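Local coordinates for oxalate--CoA ligase (Arabidopsis thaliana, PDB 5IE2), which is an acyl-activating enzyme of the ANL superfamily, with an AMP-binding domain and a C-terminal domain, and binds ATP, at residues A[286-291]-A[309-314]. Residues are numbered along the deposited sequence; the frame is centred on the assembly and turned at random.
With ATP (adenosine-5'-triphosphate), chain C; ACY (acetic acid), chain E.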
ATOM      1  N   ARG A 286      11.835   3.919  -0.348  1.00 13.17           N
ATOM      2  CA  ARG A 286      10.643   4.365  -1.045  1.00 14.98           C
ATOM      3  C   ARG A 286       9.536   4.806  -0.080  1.00 13.86           C
ATOM      4  O   ARG A 286       9.389   4.233   1.018  1.00 15.10           O
ATOM      5  CB  ARG A 286      10.167   3.221  -1.964  1.00 12.45           C
ATOM      6  CG  ARG A 286       8.897   3.579  -2.797  1.00 14.17           C
ATOM      7  CD  ARG A 286       8.553   2.338  -3.630  1.00 16.03           C
ATOM      8  NE  ARG A 286       7.395   2.581  -4.504  1.00 17.72           N
ATOM      9  CZ  ARG A 286       6.147   2.165  -4.274  1.00 18.28           C
ATOM     10  NH1 ARG A 286       5.800   1.500  -3.154  1.00 16.26           N
ATOM     11  NH2 ARG A 286       5.212   2.427  -5.190  1.00 17.01           N
ATOM     12  N   SER A 287       8.753   5.832  -0.495  1.00 14.63           N
ATOM     13  CA  SER A 287       7.597   6.248   0.276  1.00 14.98           C
ATOM     14  C   SER A 287       6.382   6.324  -0.647  1.00 15.95           C
ATOM     15  O   SER A 287       6.548   6.687  -1.780  1.00 15.95           O
ATOM     16  CB  SER A 287       7.872   7.626   0.933  1.00 18.23           C
ATOM     17  OG  SER A 287       6.769   8.063   1.749  1.00 16.40           O
ATOM     18  N   CYS A 288       5.204   5.923  -0.184  1.00 13.78           N
ATOM     19  CA  CYS A 288       3.993   5.968  -1.031  1.00 14.21           C
ATOM     20  C   CYS A 288       2.780   6.027  -0.119  1.00 18.07           C
ATOM     21  O   CYS A 288       2.939   5.861   1.112  1.00 19.24           O
ATOM     22  CB  CYS A 288       3.971   4.734  -1.988  1.00 14.06           C
ATOM     23  SG  CYS A 288       2.735   4.853  -3.278  1.00 18.41           S
ATOM     24  N   SER A 289       1.602   6.300  -0.698  1.00 16.77           N
ATOM     25  CA  SER A 289       0.243   6.140  -0.099  1.00 17.58           C
ATOM     26  C   SER A 289      -0.299   7.394   0.581  1.00 22.36           C
ATOM     27  O   SER A 289      -1.513   7.499   0.746  1.00 21.33           O
ATOM     28  CB  SER A 289       0.131   4.992   0.932  1.00 18.51           C
ATOM     29  OG  SER A 289       0.598   3.744   0.384  1.00 19.08           O
ATOM     30  N   ALA A 290       0.587   8.305   1.003  1.00 20.11           N
ATOM     31  CA  ALA A 290       0.173   9.582   1.590  1.00 19.22           C
ATOM     32  C   ALA A 290       1.327  10.523   1.348  1.00 20.05           C
ATOM     33  O   ALA A 290       2.451  10.021   1.180  1.00 21.13           O
ATOM     34  CB  ALA A 290      -0.103   9.429   3.123  1.00 18.10           C
ATOM     35  N   SER A 291       1.122  11.843   1.376  1.00 20.61           N
ATOM     36  CA  SER A 291       2.230  12.732   0.972  1.00 22.38           C
ATOM     37  C   SER A 291       3.379  12.655   1.937  1.00 21.61           C
ATOM     38  O   SER A 291       3.188  12.625   3.183  1.00 20.14           O
ATOM     39  CB  SER A 291       1.799  14.191   0.793  1.00 28.38           C
ATOM     40  OG  SER A 291       1.255  14.648   1.989  1.00 36.87           O
ATOM     41  N   LEU A 309      12.735   8.030  -2.658  1.00 15.85           N
ATOM     42  CA  LEU A 309      11.918   8.161  -3.878  1.00 15.98           C
ATOM     43  C   LEU A 309      10.449   8.028  -3.513  1.00 17.95           C
ATOM     44  O   LEU A 309      10.003   6.967  -3.037  1.00 16.41           O
ATOM     45  CB  LEU A 309      12.305   7.077  -4.888  1.00 15.79           C
ATOM     46  CG  LEU A 309      13.823   6.928  -5.112  1.00 18.39           C
ATOM     47  CD1 LEU A 309      14.087   5.773  -6.116  1.00 22.46           C
ATOM     48  CD2 LEU A 309      14.418   8.284  -5.654  1.00 18.26           C
ATOM     49  N   GLU A 310       9.706   9.103  -3.740  1.00 17.81           N
ATOM     50  CA  GLU A 310       8.279   9.096  -3.470  1.00 16.59           C
ATOM     51  C   GLU A 310       7.470   8.654  -4.687  1.00 15.13           C
ATOM     52  O   GLU A 310       7.768   9.040  -5.829  1.00 15.79           O
ATOM     53  CB  GLU A 310       7.824  10.506  -3.051  1.00 19.13           C
ATOM     54  CG  GLU A 310       6.413  10.480  -2.472  1.00 21.41           C
ATOM     55  CD  GLU A 310       5.888  11.824  -2.001  1.00 22.73           C
ATOM     56  OE1 GLU A 310       6.529  12.870  -2.251  1.00 23.63           O
ATOM     57  OE2 GLU A 310       4.793  11.818  -1.380  1.00 22.21           O
ATOM     58  N   ALA A 311       6.482   7.815  -4.428  1.00 15.25           N
ATOM     59  CA  ALA A 311       5.591   7.320  -5.479  1.00 16.57           C
ATOM     60  C   ALA A 311       4.138   7.675  -5.114  1.00 16.46           C
ATOM     61  O   ALA A 311       3.847   7.956  -3.952  1.00 14.75           O
ATOM     62  CB  ALA A 311       5.712   5.807  -5.630  1.00 15.06           C
ATOM     63  N   TYR A 312       3.251   7.579  -6.102  1.00 16.06           N
ATOM     64  CA  TYR A 312       1.813   7.828  -5.967  1.00 15.80           C
ATOM     65  C   TYR A 312       1.076   6.572  -6.456  1.00 15.19           C
ATOM     66  O   TYR A 312       1.429   6.010  -7.489  1.00 14.86           O
ATOM     67  CB  TYR A 312       1.457   9.067  -6.792  1.00 15.61           C
ATOM     68  CG  TYR A 312      -0.009   9.311  -7.152  1.00 15.61           C
ATOM     69  CD1 TYR A 312      -0.994   9.400  -6.162  1.00 17.52           C
ATOM     70  CD2 TYR A 312      -0.356   9.602  -8.462  1.00 14.67           C
ATOM     71  CE1 TYR A 312      -2.360   9.713  -6.495  1.00 16.54           C
ATOM     72  CE2 TYR A 312      -1.674   9.931  -8.801  1.00 16.39           C
ATOM     73  CZ  TYR A 312      -2.660   9.962  -7.832  1.00 17.48           C
ATOM     74  OH  TYR A 312      -3.949  10.255  -8.207  1.00 18.30           O
ATOM     75  N   ALA A 313       0.124   6.098  -5.661  1.00 15.26           N
ATOM     76  CA  ALA A 313      -0.495   4.796  -5.919  1.00 14.19           C
ATOM     77  C   ALA A 313      -1.904   4.709  -5.362  1.00 14.12           C
ATOM     78  O   ALA A 313      -2.253   5.484  -4.518  1.00 15.36           O
ATOM     79  CB  ALA A 313       0.353   3.660  -5.301  1.00 14.42           C
ATOM     80  N   MET A 314      -2.712   3.776  -5.868  1.00 13.93           N
ATOM     81  CA  MET A 314      -4.050   3.593  -5.302  1.00 13.81           C
ATOM     82  C   MET A 314      -4.540   2.196  -5.617  1.00 14.73           C
ATOM     83  O   MET A 314      -4.054   1.530  -6.539  1.00 15.28           O
ATOM     84  CB  MET A 314      -5.017   4.680  -5.840  1.00 14.20           C
ATOM     85  CG  MET A 314      -5.389   4.527  -7.335  1.00 14.26           C
ATOM     86  SD  MET A 314      -6.248   6.029  -7.905  1.00 19.89           S
ATOM     87  CE  MET A 314      -7.611   6.245  -6.743  1.00 19.03           C
TER
HETATM   88  PG  ATP C 601     -11.073   5.600  -0.330  0.84 33.82           P
HETATM   89  O1G ATP C 601     -11.447   7.074  -0.175  0.78 36.87           O
HETATM   90  O2G ATP C 601     -12.038   4.676   0.324  0.82 33.98           O
HETATM   91  O3G ATP C 601     -10.837   5.239  -1.795  0.91 32.63           O
HETATM   92  PB  ATP C 601      -8.200   5.788  -0.121  0.82 25.58           P
HETATM   93  O1B ATP C 601      -7.279   6.183   1.013  1.00 24.38           O
HETATM   94  O2B ATP C 601      -8.427   6.699  -1.275  0.74 24.29           O
HETATM   95  O3B ATP C 601      -9.667   5.333   0.455  1.00 32.72           O
HETATM   96  PA  ATP C 601      -6.166   3.922  -1.173  1.00 23.36           P
HETATM   97  O1A ATP C 601      -6.360   3.300  -2.549  1.00 23.00           O
HETATM   98  O2A ATP C 601      -5.570   3.121  -0.082  1.00 23.78           O
HETATM   99  O3A ATP C 601      -7.631   4.349  -0.651  1.00 30.58           O
HETATM  100  O5' ATP C 601      -5.417   5.326  -1.352  1.00 19.43           O
HETATM  101  C5' ATP C 601      -5.109   5.928  -2.633  1.00 18.85           C
HETATM  102  C4' ATP C 601      -5.070   7.448  -2.395  1.00 19.89           C
HETATM  103  O4' ATP C 601      -3.927   7.765  -1.578  1.00 19.06           O
HETATM  104  C3' ATP C 601      -4.783   8.219  -3.646  1.00 19.46           C
HETATM  105  O3' ATP C 601      -5.988   8.397  -4.389  1.00 20.78           O
HETATM  106  C2' ATP C 601      -4.233   9.528  -3.121  1.00 20.24           C
HETATM  107  O2' ATP C 601      -5.314  10.314  -2.594  1.00 22.70           O
HETATM  108  C1' ATP C 601      -3.455   9.053  -1.928  1.00 17.88           C
HETATM  109  N9  ATP C 601      -2.003   8.931  -2.206  1.00 16.30           N
HETATM  110  C8  ATP C 601      -1.314   7.849  -2.588  1.00 16.32           C
HETATM  111  N7  ATP C 601       0.011   8.175  -2.703  1.00 15.32           N
HETATM  112  C5  ATP C 601       0.127   9.498  -2.354  1.00 16.70           C
HETATM  113  C6  ATP C 601       1.244  10.464  -2.238  1.00 17.63           C
HETATM  114  N6  ATP C 601       2.535  10.053  -2.473  1.00 16.26           N
HETATM  115  N1  ATP C 601       0.926  11.717  -1.839  1.00 19.81           N
HETATM  116  C2  ATP C 601      -0.345  12.093  -1.563  1.00 21.74           C
HETATM  117  N3  ATP C 601      -1.418  11.267  -1.654  1.00 19.96           N
HETATM  118  C4  ATP C 601      -1.200   9.975  -2.036  1.00 16.67           C
HETATM  119  C   ACY E 603      -1.293   2.745  -2.270  1.00 23.69           C
HETATM  120  O   ACY E 603      -0.115   2.930  -1.789  1.00 24.14           O
HETATM  121  OXT ACY E 603      -1.548   2.010  -3.270  1.00 22.33           O
HETATM  122  CH3 ACY E 603      -2.444   3.487  -1.643  1.00 20.30           C
HETATM  123  O   HOH W   1       4.859   9.216   0.110  1.00 15.70           O
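Glu310 OE2 is gripped by three donors: N6 of ATP at 3.1 Å, a bound water and, just beyond Ser291, the backbone N of Leu292. With CG anti to the backbone N (chi1 -168°) and an extended chain beyond it, the carboxylate reaches past Ser287 toward Ser291 and the adenine amino group. The water is itself held in place, accepting from Ser287 OG and donating to Ala290 O as well as to OE2, making Ser287 a second-shell residue. Two acceptors share the amino group, since ATP N6 also donates to Ala311 O at 2.9 Å. The site exemplifies a nucleotide pocket built where one parallel strand ends and its neighbour runs on: strands 284-287 and 308-314 belong to a beta-alpha-beta unit of the AMP-binding domain, crossing over through helix 294-304. Ser287 stitches them together, its N donating to Leu309 O and its O receiving Ala311 N at 2.9 Å, nearly along the C=O axis. Past this pairing the chains diverge around the base, and Tyr312 turns its ring edge to ATP C2' while its OH bonds to Asp394. On the other side of the sheet, the extended Arg286 chain carries NH2 to 3.4 Å from Ala311 CB, its NE held by Tyr198. Cys288 CB lies 3.7 Å above the Arg286 guanidinium plane, offset toward its rim, and Cys288 SG presses against Ala313 CB at 3.3 Å.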